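Local coordinates for protein flavin adenine dinucleotide synthase (Saccharomyces cerevisiae, PDB 2WSI) that catalyses the transfer of an adenylyl group from ATP to flavin mononucleotide, forming flavin adenine dinucleotide and releasing diphosphate, at residues Ala28-Gln31 against Glu32-Leu36; Glu122-Arg126 against Tyr127-Leu131; Leu195-Leu199 against Thr200-Ser204. All blocks are in the same frame, centred on the assembly; numbering follows the deposited sequence.

Interaction 1: residues Ala28-Gln31 against Glu32-Leu36; sequences ASTQ and EAIRL
The backbone oxygen of Ser-29 is held by two donors: the amide Ala-33 N at 3.0 Å and a water that donates to Ser-29 O at 2.8 Å. The same water also donates to the carboxylate oxygen OE1 of Glu-32, joining side chain to backbone on the outer surface. Glu-32 reaches it because its chain is extended, with CG anti to the backbone N (chi1 176°); a long acidic residue suits this exposed position. A second water donates to Glu-32 OE1 and, weakly, to the hydroxyl of Ser-29, which also meets the side-chain amide of Asn-201.

Further along the helix, Arg-35 folds back over Gln-31. Its guanidinium lays one face over Gln-31 O, which stands 3.6 Å from that plane toward the rim, while NH2 lies 3.7 Å from Gln-31 CB. The bend at chi3 (-84°) brings the group round. A water in the guanidinium plane donates to Gln-31 OE1 at 2.7 Å and accepts a weak bond from Arg-35 NH2; Gln-31 NE2 bonds to Ile-20 O and Tyr-17 O, so both ends of the amide are held. This is an amphipathic surface helix, 25-45, with regular i to i+4 backbone bonds; Ile-34 N donates to Thr-30 O at 2.9 Å.

On the buried flank, Thr-30 CG2 meets Ile-34 CD1 at 4.2 Å. Branched, compact side chains fit here against Tyr-17 and Phe-205, and Thr-30 OG1 bonds back to Ile-26 O.

Interaction 2: residues Glu122-Arg126 against Tyr127-Leu131; sequences ETSER and YCLSL
The phenol ring of Tyr-127 carries the aliphatic part of Arg-126 over one face, where CG sits and CD comes 4.0 Å from Tyr-127 CE1. The guanidinium plane stands 68° from the ring, so the pair is not stacked. Arg-126 runs extended from CG to NE, which carries its charge past the phenol to a salt bridge with Glu-211; that carboxylate is also hydrogen-bonded to Tyr-127 OH, giving the two neighbouring side chains a common acidic partner. Along the other side of the ring, Tyr-127 CD2 approaches Thr-123 O to 3.2 Å, and Tyr-127 CE2 packs on Thr-123 CB at 3.8 Å.

Here helix 114-126 ends and turns into strand 129-133, closing the beta-alpha-beta unit that begins with strand 102-106 in the parallel part of the central sheet. Tyr-127 N still makes a helical bond to Thr-123 O, but Leu-129 N reaches back five residues to Ser-124 O at 2.9 Å, in the carbonyl plane. Cys-128 between them adopts left-handed backbone angles (59°/54°), which reverse the chain. A water donates to both Ser-124 O and Leu-129 O, bridging helix and strand.

Ser-124 is small enough to let the strand come close: Leu-129 CD1 lies 3.7 Å from Ser-124 CA, and Leu-131 CD1 is 3.8 Å from Ser-124 OG, a hydroxyl that bonds back to Val-120 O.

Interaction 3: residues Leu195-Leu199 against Thr200-Ser204; sequences LHWDL and TNIWS
Trp-197 and Ile-202 form the close-packed flank of this helix start, with the indole CE3 of Trp-197 3.5 Å from Ile-202 CD1 and 3.4 Å from Asn-201 CB. Ile-202 lines up its CG1 branch anti to the carbonyl carbon (chi1 -70°), and CD1 then turns toward the indole. A broad, flat tryptophan can touch two successive helix residues with the CE3 corner of its benzene ring, and its NE1 is satisfied by Thr-37 OG1. A second apolar pair lies beyond it: Leu-199 and Trp-203 run side by side in the same direction, Leu-199 CD1 meeting Trp-203 CD1 at 3.8 Å, with the indole also packed against Tyr-217 and Phe-247.

The other side is polar and partly open to solvent, and Asp-198 and Thr-200 occupy it. Asp-198 is the N-cap of helix 199-209. One of its carboxylate oxygens, OD1, accepts from two groups, Thr-200 OG1 at 2.7 Å, which arrives 37° out of the carboxylate plane, and Asn-201 N at 3.0 Å, which comes nearly along the C-O axis. With CG between the backbone N and the carbonyl carbon (chi1 66°), Asp-198 turns its carboxylate forward onto the first turn. The short acid and the beta-hydroxyl of threonine are the right length for this. Meanwhile Asp-198 O takes the first regular helical bond, from Ile-202 N at 3.1 Å, and Leu-199 N donates to Asp-296 OD1.

Two bonds to one oxygen, together with the positive end of the helix dipole, would be expected to favour the ionised form of Asp-198, although the nearby carboxylate of Asp-296 may offset part of that effect.

In the fold
Interactions 1 and 3 lie on the same side of the chain's centre, their centres about 9 Å apart, and touch directly: the hydroxyls of Ser-29 and Thr-30 meet the side-chain amide of Asn-201, while Leu-36 packs on His-196. Helix 25-45 is thereby fastened to the start of helix 199-209. Interaction 2 stands across the chain's centre, its centre about 26 Å from that of interaction 1 and 23 Å from that of interaction 3. Interactions 2 and 3 come within about 8 and 9 Å of the bound FAD (side chains of Leu-131 and Ile-202) without touching it, whereas interaction 1 lies away from the site.

Interaction 1: residues Ala28-Gln31 against Glu32-Leu36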
ATOM      1  N   ALA A  28       9.829  11.823  12.144  1.00 23.11           N
ATOM      2  CA  ALA A  28      11.248  11.494  11.929  1.00 25.01           C
ATOM      3  C   ALA A  28      11.427   9.998  11.654  1.00 16.99           C
ATOM      4  O   ALA A  28      12.232   9.600  10.827  1.00 15.78           O
ATOM      5  CB  ALA A  28      12.098  11.922  13.140  1.00 23.59           C
ATOM      6  N   SER A  29      10.688   9.175  12.388  1.00 13.05           N
ATOM      7  CA  SER A  29      10.706   7.740  12.162  1.00 19.07           C
ATOM      8  C   SER A  29      10.263   7.396  10.726  1.00 13.00           C
ATOM      9  O   SER A  29      10.815   6.512  10.083  1.00 13.50           O
ATOM     10  CB  SER A  29       9.744   7.078  13.128  1.00 20.28           C
ATOM     11  OG  SER A  29       9.578   5.734  12.793  1.00 17.85           O
ATOM     12  N   THR A  30       9.242   8.089  10.258  1.00 15.53           N
ATOM     13  CA  THR A  30       8.668   7.807   8.934  1.00 12.01           C
ATOM     14  C   THR A  30       9.598   8.311   7.827  1.00 14.15           C
ATOM     15  O   THR A  30       9.708   7.702   6.769  1.00 12.83           O
ATOM     16  CB  THR A  30       7.280   8.427   8.821  1.00 10.07           C
ATOM     17  OG1 THR A  30       6.442   7.925   9.883  1.00 10.87           O
ATOM     18  CG2 THR A  30       6.630   8.084   7.423  1.00  7.84           C
ATOM     19  N   GLN A  31      10.313   9.396   8.088  1.00 13.73           N
ATOM     20  CA  GLN A  31      11.310   9.878   7.137  1.00 17.77           C
ATOM     21  C   GLN A  31      12.410   8.858   6.991  1.00 14.07           C
ATOM     22  O   GLN A  31      12.846   8.578   5.877  1.00 13.23           O
ATOM     23  CB  GLN A  31      11.869  11.233   7.572  1.00 17.37           C
ATOM     24  CG  GLN A  31      10.842  12.358   7.400  1.00 14.27           C
ATOM     25  CD  GLN A  31      11.290  13.661   8.056  1.00 25.59           C
ATOM     26  OE1 GLN A  31      12.054  13.647   9.023  1.00 17.75           O
ATOM     27  NE2 GLN A  31      10.805  14.780   7.541  1.00 16.52           N
ATOM     28  N   GLU A  32      12.833   8.265   8.102  1.00 12.53           N
ATOM     29  CA  GLU A  32      13.817   7.199   8.031  1.00 19.33           C
ATOM     30  C   GLU A  32      13.297   5.949   7.299  1.00 14.68           C
ATOM     31  O   GLU A  32      14.050   5.312   6.552  1.00 13.28           O
ATOM     32  CB  GLU A  32      14.269   6.758   9.417  1.00 22.45           C
ATOM     33  CG  GLU A  32      15.219   5.568   9.354  1.00 20.36           C
ATOM     34  CD  GLU A  32      15.664   5.088  10.731  1.00 46.84           C
ATOM     35  OE1 GLU A  32      14.835   4.467  11.438  1.00 56.50           O
ATOM     36  OE2 GLU A  32      16.844   5.321  11.101  1.00 56.63           O
ATOM     37  N   ALA A  33      12.055   5.551   7.564  1.00 14.04           N
ATOM     38  CA  ALA A  33      11.505   4.371   6.884  1.00 15.40           C
ATOM     39  C   ALA A  33      11.434   4.612   5.360  1.00 11.53           C
ATOM     40  O   ALA A  33      11.637   3.685   4.546  1.00  9.29           O
ATOM     41  CB  ALA A  33      10.137   4.043   7.438  1.00 13.66           C
ATOM     42  N   ILE A  34      11.110   5.843   4.986  1.00  7.75           N
ATOM     43  CA  ILE A  34      11.074   6.232   3.575  1.00  9.93           C
ATOM     44  C   ILE A  34      12.464   6.099   2.958  1.00 12.45           C
ATOM     45  O   ILE A  34      12.646   5.498   1.889  1.00  9.66           O
ATOM     46  CB  ILE A  34      10.566   7.673   3.406  1.00 12.16           C
ATOM     47  CG1 ILE A  34       9.046   7.731   3.656  1.00 14.06           C
ATOM     48  CG2 ILE A  34      10.823   8.203   1.992  1.00  8.98           C
ATOM     49  CD1 ILE A  34       8.526   9.141   3.793  1.00  9.51           C
ATOM     50  N   ARG A  35      13.467   6.644   3.629  1.00  9.95           N
ATOM     51  CA  ARG A  35      14.819   6.578   3.074  1.00 11.42           C
ATOM     52  C   ARG A  35      15.328   5.173   2.879  1.00 10.43           C
ATOM     53  O   ARG A  35      15.973   4.873   1.875  1.00  9.64           O
ATOM     54  CB  ARG A  35      15.790   7.377   3.927  1.00 12.56           C
ATOM     55  CG  ARG A  35      15.703   8.852   3.584  1.00 17.74           C
ATOM     56  CD  ARG A  35      16.814   9.623   4.260  1.00 23.03           C
ATOM     57  NE  ARG A  35      16.389   9.946   5.606  1.00 40.37           N
ATOM     58  CZ  ARG A  35      15.885  11.123   5.940  1.00 32.03           C
ATOM     59  NH1 ARG A  35      15.807  12.082   5.030  1.00 29.24           N
ATOM     60  NH2 ARG A  35      15.503  11.352   7.185  1.00 23.95           N
ATOM     61  N   LEU A  36      15.026   4.289   3.816  1.00 11.11           N
ATOM     62  CA  LEU A  36      15.465   2.912   3.666  1.00 15.61           C
ATOM     63  C   LEU A  36      14.729   2.187   2.524  1.00 13.68           C
ATOM     64  O   LEU A  36      15.338   1.479   1.742  1.00 10.95           O
ATOM     65  CB  LEU A  36      15.223   2.156   4.956  1.00 13.25           C
ATOM     66  CG  LEU A  36      15.637   0.693   4.912  1.00 14.49           C
ATOM     67  CD1 LEU A  36      17.138   0.530   4.578  1.00 20.21           C
ATOM     68  CD2 LEU A  36      15.295   0.097   6.274  1.00 18.95           C
TER
HETATM   69  O   HOH W   1      11.799   4.082  11.004  1.00 24.00           O
HETATM   70  O   HOH W   2      12.600   4.482  13.648  1.00 36.68           O
HETATM   71  O   HOH W   3      14.670  12.835   9.230  1.00 36.04           O

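Interaction 2: residues Glu122-Arg126 against Tyr127-Leu131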
ATOM      1  N   GLU A 122     -10.289   2.031  -9.560  1.00 11.82           N
ATOM      2  CA  GLU A 122     -10.100   3.474  -9.629  1.00 12.61           C
ATOM      3  C   GLU A 122      -8.623   3.856  -9.482  1.00 12.77           C
ATOM      4  O   GLU A 122      -8.123   4.723 -10.198  1.00 11.39           O
ATOM      5  CB  GLU A 122     -10.916   4.215  -8.559  1.00 14.42           C
ATOM      6  CG  GLU A 122     -12.428   4.219  -8.795  1.00 23.02           C
ATOM      7  CD  GLU A 122     -12.836   5.174  -9.924  1.00 30.54           C
ATOM      8  OE1 GLU A 122     -11.984   5.969 -10.397  1.00 22.75           O
ATOM      9  OE2 GLU A 122     -14.010   5.119 -10.339  1.00 26.57           O
ATOM     10  N   THR A 123      -7.907   3.212  -8.566  1.00  9.09           N
ATOM     11  CA  THR A 123      -6.536   3.637  -8.345  1.00  9.35           C
ATOM     12  C   THR A 123      -5.645   3.061  -9.445  1.00 12.23           C
ATOM     13  O   THR A 123      -4.590   3.618  -9.744  1.00 10.81           O
ATOM     14  CB  THR A 123      -6.022   3.320  -6.917  1.00 14.09           C
ATOM     15  OG1 THR A 123      -6.129   1.922  -6.648  1.00  9.74           O
ATOM     16  CG2 THR A 123      -6.807   4.100  -5.879  1.00  9.73           C
ATOM     17  N   SER A 124      -6.064   1.959 -10.067  1.00 10.70           N
ATOM     18  CA  SER A 124      -5.345   1.463 -11.248  1.00 10.03           C
ATOM     19  C   SER A 124      -5.369   2.526 -12.347  1.00 12.91           C
ATOM     20  O   SER A 124      -4.414   2.688 -13.095  1.00 10.76           O
ATOM     21  CB  SER A 124      -5.983   0.178 -11.773  1.00 14.08           C
ATOM     22  OG  SER A 124      -5.604  -0.922 -10.959  1.00 20.98           O
ATOM     23  N   GLU A 125      -6.484   3.243 -12.463  1.00 15.74           N
ATOM     24  CA  GLU A 125      -6.569   4.296 -13.464  1.00 15.02           C
ATOM     25  C   GLU A 125      -5.798   5.553 -13.025  1.00 14.67           C
ATOM     26  O   GLU A 125      -5.131   6.191 -13.848  1.00 14.80           O
ATOM     27  CB  GLU A 125      -8.028   4.615 -13.803  1.00 16.24           C
ATOM     28  CG  GLU A 125      -8.735   3.422 -14.477  1.00 25.56           C
ATOM     29  CD  GLU A 125      -8.651   3.437 -16.007  1.00 37.48           C
ATOM     30  OE1 GLU A 125      -7.773   4.151 -16.549  1.00 28.88           O
ATOM     31  OE2 GLU A 125      -9.474   2.740 -16.662  1.00 32.98           O
ATOM     32  N   ARG A 126      -5.868   5.907 -11.744  1.00  9.43           N
ATOM     33  CA  ARG A 126      -5.089   7.035 -11.247  1.00 14.76           C
ATOM     34  C   ARG A 126      -3.570   6.822 -11.432  1.00 11.78           C
ATOM     35  O   ARG A 126      -2.843   7.736 -11.801  1.00 13.60           O
ATOM     36  CB  ARG A 126      -5.373   7.254  -9.759  1.00 10.40           C
ATOM     37  CG  ARG A 126      -4.899   8.594  -9.219  1.00 12.93           C
ATOM     38  CD  ARG A 126      -5.268   8.759  -7.715  1.00 13.05           C
ATOM     39  NE  ARG A 126      -4.659   9.963  -7.149  1.00 16.83           N
ATOM     40  CZ  ARG A 126      -4.926  11.210  -7.539  1.00 22.34           C
ATOM     41  NH1 ARG A 126      -5.805  11.435  -8.509  1.00 18.60           N
ATOM     42  NH2 ARG A 126      -4.302  12.243  -6.959  1.00 21.98           N
ATOM     43  N   TYR A 127      -3.072   5.633 -11.125  1.00  9.23           N
ATOM     44  CA  TYR A 127      -1.604   5.443 -11.117  1.00 12.89           C
ATOM     45  C   TYR A 127      -1.128   4.777 -12.411  1.00 16.07           C
ATOM     46  O   TYR A 127       0.028   4.415 -12.525  1.00 12.52           O
ATOM     47  CB  TYR A 127      -1.172   4.609  -9.926  1.00  9.88           C
ATOM     48  CG  TYR A 127      -1.588   5.189  -8.610  1.00  9.94           C
ATOM     49  CD1 TYR A 127      -1.303   6.506  -8.292  1.00 13.50           C
ATOM     50  CD2 TYR A 127      -2.287   4.422  -7.684  1.00  9.26           C
ATOM     51  CE1 TYR A 127      -1.693   7.051  -7.077  1.00 12.80           C
ATOM     52  CE2 TYR A 127      -2.669   4.954  -6.455  1.00 12.92           C
ATOM     53  CZ  TYR A 127      -2.367   6.265  -6.165  1.00 14.11           C
ATOM     54  OH  TYR A 127      -2.749   6.798  -4.961  1.00 10.79           O
ATOM     55  N   CYS A 128      -2.042   4.599 -13.364  1.00 10.95           N
ATOM     56  CA  CYS A 128      -1.685   4.067 -14.679  1.00 11.68           C
ATOM     57  C   CYS A 128      -1.044   2.684 -14.546  1.00 12.25           C
ATOM     58  O   CYS A 128       0.065   2.418 -15.059  1.00 10.33           O
ATOM     59  CB  CYS A 128      -0.719   5.029 -15.410  1.00  9.62           C
ATOM     60  SG  CYS A 128      -0.718   4.814 -17.203  1.00 22.48           S
ATOM     61  N   LEU A 129      -1.767   1.813 -13.859  1.00 10.29           N
ATOM     62  CA  LEU A 129      -1.369   0.429 -13.684  1.00  9.57           C
ATOM     63  C   LEU A 129      -1.940  -0.421 -14.797  1.00 13.57           C
ATOM     64  O   LEU A 129      -3.084  -0.261 -15.176  1.00 15.89           O
ATOM     65  CB  LEU A 129      -1.934  -0.105 -12.370  1.00 10.31           C
ATOM     66  CG  LEU A 129      -1.623   0.790 -11.171  1.00 12.89           C
ATOM     67  CD1 LEU A 129      -2.170   0.137  -9.874  1.00 11.31           C
ATOM     68  CD2 LEU A 129      -0.116   1.041 -11.095  1.00  7.16           C
ATOM     69  N   SER A 130      -1.145  -1.346 -15.283  1.00  9.96           N
ATOM     70  CA  SER A 130      -1.620  -2.361 -16.218  1.00 17.13           C
ATOM     71  C   SER A 130      -1.989  -3.556 -15.380  1.00 14.16           C
ATOM     72  O   SER A 130      -1.130  -4.320 -14.933  1.00 13.07           O
ATOM     73  CB  SER A 130      -0.532  -2.773 -17.200  1.00 16.42           C
ATOM     74  OG  SER A 130      -1.008  -3.820 -18.039  1.00 25.75           O
ATOM     75  N   LEU A 131      -3.276  -3.712 -15.151  1.00 12.05           N
ATOM     76  CA  LEU A 131      -3.722  -4.668 -14.157  1.00 16.23           C
ATOM     77  C   LEU A 131      -4.040  -6.044 -14.717  1.00 18.78           C
ATOM     78  O   LEU A 131      -4.937  -6.196 -15.548  1.00 20.00           O
ATOM     79  CB  LEU A 131      -4.961  -4.099 -13.476  1.00 21.20           C
ATOM     80  CG  LEU A 131      -5.432  -4.855 -12.243  1.00 23.89           C
ATOM     81  CD1 LEU A 131      -4.473  -4.552 -11.065  1.00 19.18           C
ATOM     82  CD2 LEU A 131      -6.831  -4.431 -11.931  1.00 21.52           C
TER
HETATM   83  O   HOH W   4      -4.693   1.817 -16.189  1.00 25.15           O

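Interaction 3: residues Leu195-Leu199 against Thr200-Ser204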
ATOM      1  N   LEU A 195       9.234  -3.789   4.671  1.00 14.73           N
ATOM      2  CA  LEU A 195       9.228  -4.679   5.821  1.00 14.39           C
ATOM      3  C   LEU A 195       9.434  -3.993   7.178  1.00 15.48           C
ATOM      4  O   LEU A 195       8.945  -4.487   8.180  1.00 15.41           O
ATOM      5  CB  LEU A 195      10.302  -5.760   5.684  1.00 20.97           C
ATOM      6  CG  LEU A 195       9.929  -6.944   4.801  1.00 19.20           C
ATOM      7  CD1 LEU A 195      11.125  -7.895   4.724  1.00 27.50           C
ATOM      8  CD2 LEU A 195       8.657  -7.663   5.334  1.00 24.59           C
ATOM      9  N   HIS A 196      10.158  -2.882   7.216  1.00 13.85           N
ATOM     10  CA  HIS A 196      10.446  -2.227   8.507  1.00 13.29           C
ATOM     11  C   HIS A 196       9.467  -1.100   8.856  1.00 19.99           C
ATOM     12  O   HIS A 196       9.649  -0.389   9.849  1.00 17.58           O
ATOM     13  CB  HIS A 196      11.884  -1.702   8.509  1.00 13.63           C
ATOM     14  CG  HIS A 196      12.891  -2.746   8.149  1.00 21.42           C
ATOM     15  ND1 HIS A 196      13.013  -3.927   8.850  1.00 31.22           N
ATOM     16  CD2 HIS A 196      13.769  -2.825   7.119  1.00 19.81           C
ATOM     17  CE1 HIS A 196      13.947  -4.677   8.289  1.00 23.01           C
ATOM     18  NE2 HIS A 196      14.433  -4.022   7.250  1.00 38.68           N
ATOM     19  N   TRP A 197       8.408  -0.937   8.065  1.00  9.91           N
ATOM     20  CA  TRP A 197       7.406   0.074   8.382  1.00 10.42           C
ATOM     21  C   TRP A 197       6.502  -0.356   9.534  1.00 14.85           C
ATOM     22  O   TRP A 197       5.998  -1.489   9.573  1.00 14.64           O
ATOM     23  CB  TRP A 197       6.548   0.363   7.121  1.00  9.54           C
ATOM     24  CG  TRP A 197       7.250   1.278   6.211  1.00  5.65           C
ATOM     25  CD1 TRP A 197       8.427   1.044   5.545  1.00 12.72           C
ATOM     26  CD2 TRP A 197       6.816   2.581   5.816  1.00  9.24           C
ATOM     27  NE1 TRP A 197       8.752   2.140   4.764  1.00  9.71           N
ATOM     28  CE2 TRP A 197       7.773   3.088   4.913  1.00  7.21           C
ATOM     29  CE3 TRP A 197       5.689   3.366   6.123  1.00  5.77           C
ATOM     30  CZ2 TRP A 197       7.666   4.343   4.355  1.00  6.77           C
ATOM     31  CZ3 TRP A 197       5.578   4.594   5.563  1.00  8.01           C
ATOM     32  CH2 TRP A 197       6.555   5.078   4.672  1.00  9.95           C
ATOM     33  N   ASP A 198       6.247   0.541  10.471  1.00 10.41           N
ATOM     34  CA  ASP A 198       5.231   0.228  11.465  1.00 14.47           C
ATOM     35  C   ASP A 198       3.947   0.985  11.192  1.00 10.43           C
ATOM     36  O   ASP A 198       3.854   1.796  10.247  1.00  8.41           O
ATOM     37  CB  ASP A 198       5.734   0.443  12.905  1.00 20.51           C
ATOM     38  CG  ASP A 198       6.022   1.892  13.232  1.00 25.25           C
ATOM     39  OD1 ASP A 198       5.374   2.817  12.673  1.00 23.94           O
ATOM     40  OD2 ASP A 198       6.920   2.107  14.080  1.00 32.53           O
ATOM     41  N   LEU A 199       2.930   0.685  11.994  1.00 10.66           N
ATOM     42  CA  LEU A 199       1.580   1.161  11.707  1.00 12.44           C
ATOM     43  C   LEU A 199       1.530   2.691  11.740  1.00 12.58           C
ATOM     44  O   LEU A 199       0.867   3.328  10.923  1.00  8.91           O
ATOM     45  CB  LEU A 199       0.596   0.546  12.696  1.00 11.75           C
ATOM     46  CG  LEU A 199      -0.868   0.939  12.515  1.00 15.25           C
ATOM     47  CD1 LEU A 199      -1.323   0.696  11.059  1.00 14.13           C
ATOM     48  CD2 LEU A 199      -1.735   0.138  13.525  1.00 14.36           C
ATOM     49  N   THR A 200       2.253   3.299  12.668  1.00  9.51           N
ATOM     50  CA  THR A 200       2.241   4.760  12.733  1.00 11.79           C
ATOM     51  C   THR A 200       2.883   5.384  11.483  1.00 11.59           C
ATOM     52  O   THR A 200       2.454   6.450  11.037  1.00  9.88           O
ATOM     53  CB  THR A 200       2.969   5.303  14.014  1.00 17.44           C
ATOM     54  OG1 THR A 200       4.328   4.875  14.008  1.00 22.79           O
ATOM     55  CG2 THR A 200       2.310   4.762  15.267  1.00 13.08           C
ATOM     56  N   ASN A 201       3.925   4.749  10.950  1.00  8.12           N
ATOM     57  CA  ASN A 201       4.568   5.264   9.745  1.00 10.50           C
ATOM     58  C   ASN A 201       3.573   5.191   8.583  1.00 10.19           C
ATOM     59  O   ASN A 201       3.489   6.112   7.781  1.00  8.46           O
ATOM     60  CB  ASN A 201       5.776   4.441   9.351  1.00  9.41           C
ATOM     61  CG  ASN A 201       6.884   4.428  10.407  1.00 17.30           C
ATOM     62  OD1 ASN A 201       7.282   5.444  11.003  1.00 15.50           O
ATOM     63  ND2 ASN A 201       7.410   3.259  10.607  1.00  9.44           N
ATOM     64  N   ILE A 202       2.812   4.103   8.524  1.00  6.93           N
ATOM     65  CA  ILE A 202       1.896   3.894   7.405  1.00  9.64           C
ATOM     66  C   ILE A 202       0.846   5.025   7.400  1.00 10.81           C
ATOM     67  O   ILE A 202       0.674   5.723   6.399  1.00  8.66           O
ATOM     68  CB  ILE A 202       1.235   2.505   7.488  1.00  9.78           C
ATOM     69  CG1 ILE A 202       2.278   1.401   7.188  1.00  8.32           C
ATOM     70  CG2 ILE A 202       0.045   2.433   6.502  1.00  6.85           C
ATOM     71  CD1 ILE A 202       2.795   1.434   5.696  1.00 10.72           C
ATOM     72  N   TRP A 203       0.180   5.249   8.532  1.00  8.10           N
ATOM     73  CA  TRP A 203      -0.861   6.270   8.563  1.00 11.62           C
ATOM     74  C   TRP A 203      -0.284   7.678   8.376  1.00 12.32           C
ATOM     75  O   TRP A 203      -0.886   8.519   7.708  1.00  8.85           O
ATOM     76  CB  TRP A 203      -1.632   6.266   9.882  1.00 13.48           C
ATOM     77  CG  TRP A 203      -2.487   5.066  10.187  1.00 12.71           C
ATOM     78  CD1 TRP A 203      -2.486   4.354  11.348  1.00 13.57           C
ATOM     79  CD2 TRP A 203      -3.503   4.471   9.355  1.00 16.44           C
ATOM     80  NE1 TRP A 203      -3.429   3.343  11.287  1.00 12.76           N
ATOM     81  CE2 TRP A 203      -4.064   3.398  10.082  1.00 16.52           C
ATOM     82  CE3 TRP A 203      -3.996   4.745   8.082  1.00 15.89           C
ATOM     83  CZ2 TRP A 203      -5.086   2.592   9.564  1.00 18.92           C
ATOM     84  CZ3 TRP A 203      -5.023   3.924   7.565  1.00 14.08           C
ATOM     85  CH2 TRP A 203      -5.531   2.866   8.302  1.00 17.85           C
ATOM     86  N   SER A 204       0.855   7.952   9.000  1.00  8.82           N
ATOM     87  CA  SER A 204       1.418   9.290   8.906  1.00 10.84           C
ATOM     88  C   SER A 204       1.699   9.623   7.445  1.00 14.16           C
ATOM     89  O   SER A 204       1.359  10.708   6.989  1.00 10.45           O
ATOM     90  CB  SER A 204       2.712   9.431   9.697  1.00 14.38           C
ATOM     91  OG  SER A 204       3.281  10.692   9.421  1.00 10.12           O
TER